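Local structure of sugar ABC transporter substrate-binding protein, BlMnBP1 (Bifidobacterium animalis subsp. lactis ATCC 27673, 6I5R) at residues S348-A351 and K352-G356; S365-E368 and T369-T372. The protein probably captures beta-manno-oligosaccharides such as mannobiose outside the cell and delivers them to a sugar ABC transporter. All blocks are in the same frame, centred on the assembly; numbering follows the deposited sequence.

Interaction 1: residues S348-A351 and K352-G356; sequences SGFA and KNEGG
The single-turn helix 350-353 flanks the mannobiose site, and F350 and E354 meet across its end. The evidence is a CH-pi contact: E354 CG lies 3.8 Å from the centroid of the F350 ring, 19° off the ring normal, so the methylene sits over one face. E354 reaches it with CG beside its own backbone N (chi1 -61°) and a second bend at chi2; the carboxylate and ring planes are 27° apart. That buried carboxylate is satisfied by R46, a residue of the sugar pocket, and by Y54, a geometry consistent with E354 positioning R46 from the second shell. F350 O takes two backbone donors, E354 N at 3.0 Å almost in line with the carbonyl and N353 N, also at 3.0 Å, from above its plane. At the start, S348 OG accepts from F350 N at 3.0 Å, an ST turn. The N353 amide hydrogen-bonds Y62 OH through ND2, which also donates to a water (3.2 Å) that bridges to S348 O. A leucine in place of N353 would probably leave the Y62 hydroxyl and this water without their amide partner. G356 N reaches back to A351 O (2.9 Å) past G355, whose positive phi favours glycine; this 6→1 bond, closed over a glycine of left-handed backbone conformation, ends the helix at its C-terminus.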
ATOM      1  N   SER A 348      12.549   1.988  16.072  1.00 16.39           N
ATOM      2  CA  SER A 348      12.248   0.560  16.083  1.00 23.08           C
ATOM      3  C   SER A 348      13.081  -0.231  15.089  1.00 22.11           C
ATOM      4  O   SER A 348      13.404  -1.400  15.343  1.00 22.66           O
ATOM      5  CB  SER A 348      10.774   0.317  15.767  1.00 23.90           C
ATOM      6  OG  SER A 348      10.467   0.743  14.471  1.00 18.01           O
ATOM      7  N   GLY A 349      13.342   0.335  13.912  1.00 18.72           N
ATOM      8  CA  GLY A 349      13.876  -0.440  12.808  1.00 24.07           C
ATOM      9  C   GLY A 349      12.836  -1.151  11.959  1.00 21.49           C
ATOM     10  O   GLY A 349      13.212  -1.944  11.086  1.00 27.10           O
ATOM     11  N   PHE A 350      11.541  -0.911  12.194  1.00 23.22           N
ATOM     12  CA  PHE A 350      10.504  -1.604  11.429  1.00 16.39           C
ATOM     13  C   PHE A 350      10.736  -1.474   9.920  1.00 22.25           C
ATOM     14  O   PHE A 350      10.708  -2.464   9.187  1.00 16.70           O
ATOM     15  CB  PHE A 350       9.115  -1.070  11.827  1.00 19.11           C
ATOM     16  CG  PHE A 350       7.992  -1.695  11.068  1.00 21.82           C
ATOM     17  CD1 PHE A 350       7.530  -1.150   9.855  1.00 24.56           C
ATOM     18  CD2 PHE A 350       7.402  -2.844  11.525  1.00 18.02           C
ATOM     19  CE1 PHE A 350       6.516  -1.756   9.139  1.00 19.28           C
ATOM     20  CE2 PHE A 350       6.377  -3.447  10.792  1.00 25.82           C
ATOM     21  CZ  PHE A 350       5.937  -2.885   9.602  1.00 19.27           C
ATOM     22  N   ALA A 351      10.980  -0.259   9.438  1.00 25.30           N
ATOM     23  CA  ALA A 351      11.159  -0.079   8.008  1.00 21.45           C
ATOM     24  C   ALA A 351      12.373  -0.849   7.487  1.00 20.93           C
ATOM     25  O   ALA A 351      12.288  -1.510   6.436  1.00 29.17           O
ATOM     26  CB  ALA A 351      11.261   1.415   7.694  1.00 28.22           C
ATOM     27  N   LYS A 352      13.509  -0.784   8.193  1.00 20.30           N
ATOM     28  CA  LYS A 352      14.691  -1.531   7.763  1.00 24.06           C
ATOM     29  C   LYS A 352      14.415  -3.033   7.709  1.00 25.93           C
ATOM     30  O   LYS A 352      14.986  -3.742   6.873  1.00 32.18           O
ATOM     31  CB  LYS A 352      15.871  -1.192   8.693  1.00 21.86           C
ATOM     32  CG  LYS A 352      17.159  -1.922   8.429  1.00 28.45           C
ATOM     33  CD  LYS A 352      18.333  -1.333   9.263  1.00 26.80           C
ATOM     34  CE  LYS A 352      18.198  -1.611  10.755  1.00 31.33           C
ATOM     35  NZ  LYS A 352      18.567  -3.049  11.055  1.00 32.72           N
ATOM     36  N   ASN A 353      13.491  -3.519   8.534  1.00 26.88           N
ATOM     37  CA  ASN A 353      13.302  -4.964   8.680  1.00 20.38           C
ATOM     38  C   ASN A 353      12.274  -5.539   7.733  1.00 28.54           C
ATOM     39  O   ASN A 353      12.415  -6.679   7.266  1.00 31.09           O
ATOM     40  CB  ASN A 353      12.952  -5.248  10.135  1.00 24.93           C
ATOM     41  CG  ASN A 353      14.111  -5.014  11.017  1.00 26.03           C
ATOM     42  OD1 ASN A 353      15.245  -5.111  10.550  1.00 37.74           O
ATOM     43  ND2 ASN A 353      13.871  -4.676  12.282  1.00 23.88           N
ATOM     44  N   GLU A 354      11.266  -4.758   7.404  1.00 21.40           N
ATOM     45  CA  GLU A 354      10.210  -5.152   6.501  1.00 22.11           C
ATOM     46  C   GLU A 354      10.478  -4.674   5.093  1.00 21.36           C
ATOM     47  O   GLU A 354       9.544  -4.569   4.294  1.00 24.90           O
ATOM     48  CB  GLU A 354       8.890  -4.612   7.043  1.00 21.65           C
ATOM     49  CG  GLU A 354       8.579  -5.178   8.405  1.00 24.56           C
ATOM     50  CD  GLU A 354       8.357  -6.673   8.360  1.00 23.07           C
ATOM     51  OE1 GLU A 354       7.645  -7.144   7.451  1.00 18.17           O
ATOM     52  OE2 GLU A 354       8.902  -7.381   9.243  1.00 23.54           O
ATOM     53  N   GLY A 355      11.732  -4.354   4.791  1.00 24.13           N
ATOM     54  CA  GLY A 355      12.113  -4.035   3.431  1.00 22.95           C
ATOM     55  C   GLY A 355      11.538  -2.754   2.882  1.00 23.05           C
ATOM     56  O   GLY A 355      11.270  -2.675   1.689  1.00 22.80           O
ATOM     57  N   GLY A 356      11.338  -1.738   3.723  1.00 21.60           N
ATOM     58  CA  GLY A 356      10.775  -0.489   3.283  1.00 24.05           C
ATOM     59  C   GLY A 356      11.661   0.714   3.575  1.00 22.24           C
ATOM     60  O   GLY A 356      12.699   0.624   4.232  1.00 16.66           O
TER
HETATM   61  O   HOH W   1      14.934  -3.391  14.988  1.00 34.54           O

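Interaction 2: residues S365-E368 and T369-T372; sequences SMPE and TYET
Y370 lies alongside P367, with M366 CE over one face of its ring, and its atoms can be followed outward from the backbone. CB stands 3.9 Å from P367 O, and CG, held beside the backbone N (chi1 -62°), is 4.2 Å from M366 CE. That methyl covers the ring face, 19° off the normal and nearest CD2 at 4.0 Å, a CH-pi contact made possible by the bends of the methionine chain at chi2 and chi3; the methionine lies roughly perpendicular to the tyrosine. CD2 also has P367 O at the ring edge, in its plane, at 3.6 Å. Farther out, CE2 meets P367 CG at 3.7 Å, the proline running in the same direction as the tyrosine. At the tip, OH hydrogen-bonds to T149 of strand 139-155, while F373 packs edge-to-face with the ring. The backbone link is weak: Y370 N to P367 O measures 3.4 Å, although the N-H points nearly straight at the oxygen (168°). Water 2 gives P367 O a shorter bond, 2.6 Å. The helical backbone angles of E368 and T369 make 367-370 a type I beta turn, overlapped at T369 and Y370 by an inverse gamma turn centred on Y370, whose E371 N to T369 O bond is weak.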
ATOM      1  N   SER A 365      18.483   6.156   3.973  1.00 21.69           N
ATOM      2  CA  SER A 365      18.789   4.768   3.646  1.00 25.25           C
ATOM      3  C   SER A 365      17.628   4.106   2.891  1.00 24.57           C
ATOM      4  O   SER A 365      16.452   4.471   3.046  1.00 32.40           O
ATOM      5  CB  SER A 365      19.108   3.995   4.927  1.00 27.64           C
ATOM      6  OG  SER A 365      17.928   3.397   5.440  1.00 28.20           O
ATOM      7  N   MET A 366      17.978   3.146   2.028  1.00 23.28           N
ATOM      8  CA  MET A 366      17.050   2.496   1.110  1.00 24.58           C
ATOM      9  C   MET A 366      17.145   0.980   1.214  1.00 26.40           C
ATOM     10  O   MET A 366      18.259   0.444   1.224  1.00 33.17           O
ATOM     11  CB  MET A 366      17.373   2.892  -0.340  1.00 23.21           C
ATOM     12  CG  MET A 366      16.987   4.316  -0.694  1.00 27.74           C
ATOM     13  SD  MET A 366      15.197   4.519  -0.495  1.00 52.41           S
ATOM     14  CE  MET A 366      14.655   3.912  -2.074  1.00 25.82           C
ATOM     15  N   PRO A 367      16.016   0.251   1.245  1.00 26.33           N
ATOM     16  CA  PRO A 367      16.112  -1.213   1.189  1.00 27.03           C
ATOM     17  C   PRO A 367      16.996  -1.647   0.027  1.00 25.19           C
ATOM     18  O   PRO A 367      17.075  -0.960  -1.008  1.00 29.13           O
ATOM     19  CB  PRO A 367      14.664  -1.672   0.983  1.00 27.26           C
ATOM     20  CG  PRO A 367      13.838  -0.554   1.484  1.00 22.00           C
ATOM     21  CD  PRO A 367      14.616   0.710   1.252  1.00 23.92           C
ATOM     22  N   GLU A 368      17.641  -2.807   0.195  1.00 23.41           N
ATOM     23  CA  GLU A 368      18.434  -3.383  -0.898  1.00 27.01           C
ATOM     24  C   GLU A 368      17.560  -3.917  -2.033  1.00 28.37           C
ATOM     25  O   GLU A 368      18.099  -4.253  -3.096  1.00 34.30           O
ATOM     26  CB  GLU A 368      19.378  -4.488  -0.376  1.00 25.84           C
ATOM     27  CG  GLU A 368      20.808  -4.032   0.067  1.00 27.82           C
ATOM     28  CD  GLU A 368      21.625  -3.301  -1.020  1.00 26.24           C
ATOM     29  OE1 GLU A 368      21.236  -3.350  -2.220  1.00 36.21           O
ATOM     30  OE2 GLU A 368      22.665  -2.662  -0.682  1.00 36.88           O
ATOM     31  N   THR A 369      16.232  -3.964  -1.835  1.00 25.98           N
ATOM     32  CA  THR A 369      15.267  -4.366  -2.859  1.00 23.32           C
ATOM     33  C   THR A 369      15.306  -3.474  -4.086  1.00 27.46           C
ATOM     34  O   THR A 369      14.792  -3.861  -5.152  1.00 25.61           O
ATOM     35  CB  THR A 369      13.848  -4.286  -2.280  1.00 24.14           C
ATOM     36  OG1 THR A 369      13.728  -5.132  -1.127  1.00 32.20           O
ATOM     37  CG2 THR A 369      12.789  -4.644  -3.311  1.00 30.36           C
ATOM     38  N   TYR A 370      15.798  -2.256  -3.913  1.00 20.53           N
ATOM     39  CA  TYR A 370      15.875  -1.275  -4.972  1.00 25.79           C
ATOM     40  C   TYR A 370      17.223  -1.397  -5.644  1.00 24.92           C
ATOM     41  O   TYR A 370      18.081  -0.501  -5.508  1.00 38.27           O
ATOM     42  CB  TYR A 370      15.589   0.090  -4.401  1.00 25.95           C
ATOM     43  CG  TYR A 370      14.211   0.176  -3.839  1.00 20.22           C
ATOM     44  CD1 TYR A 370      13.145   0.442  -4.670  1.00 21.74           C
ATOM     45  CD2 TYR A 370      13.969  -0.025  -2.490  1.00 24.86           C
ATOM     46  CE1 TYR A 370      11.879   0.527  -4.188  1.00 21.81           C
ATOM     47  CE2 TYR A 370      12.668   0.065  -1.977  1.00 25.76           C
ATOM     48  CZ  TYR A 370      11.630   0.335  -2.851  1.00 21.79           C
ATOM     49  OH  TYR A 370      10.309   0.418  -2.434  1.00 23.28           O
ATOM     50  N   GLU A 371      17.370  -2.560  -6.371  1.00 31.68           N
ATOM     51  CA  GLU A 371      18.498  -2.672  -7.277  1.00 22.48           C
ATOM     52  C   GLU A 371      18.167  -2.926  -8.725  1.00 26.27           C
ATOM     53  O   GLU A 371      19.039  -2.579  -9.586  1.00 34.08           O
ATOM     54  CB  GLU A 371      19.475  -3.723  -6.738  1.00 29.33           C
ATOM     55  CG  GLU A 371      18.878  -5.103  -6.497  1.00 31.99           C
ATOM     56  CD  GLU A 371      19.894  -6.136  -6.133  1.00 26.26           C
ATOM     57  OE1 GLU A 371      21.077  -5.827  -6.332  1.00 40.78           O
ATOM     58  OE2 GLU A 371      19.515  -7.235  -5.626  1.00 33.28           O
ATOM     59  N   THR A 372      16.899  -3.433  -9.031  1.00 27.55           N
ATOM     60  CA  THR A 372      16.472  -3.336 -10.434  1.00 24.20           C
ATOM     61  C   THR A 372      15.863  -1.913 -10.827  1.00 25.03           C
ATOM     62  O   THR A 372      15.159  -1.748 -11.882  1.00 27.70           O
ATOM     63  CB  THR A 372      15.458  -4.400 -10.792  1.00 24.68           C
ATOM     64  OG1 THR A 372      14.443  -4.243  -9.832  1.00 33.44           O
ATOM     65  CG2 THR A 372      16.071  -5.826 -10.655  1.00 29.77           C
TER
HETATM   66  O   HOH W   2      18.895   0.295  -2.288  1.00 32.72           O

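Overall arrangement
Along the chain interaction 1 precedes interaction 2: helix 350-353 comes first, and the 365-372 turn follows in the loop that leads to strand 377-379. Their centres are 12 Å apart, yet they touch directly, with G356 O 3.2 Å from P367 CG. Both meet strand 139-155 of the mixed sheet: F350 packs on N145 and N146, and Y370 OH hydrogen-bonds T149. The side chain of F350 is about 7 Å, and that of Y370 about 12 Å, from a mannose unit of the bound mannobiose. Interaction 1 thus borders the sugar site, consistent with a second-shell role through E354 and R46, whereas interaction 2 is a surface turn farther from the sugar, packed against interaction 1.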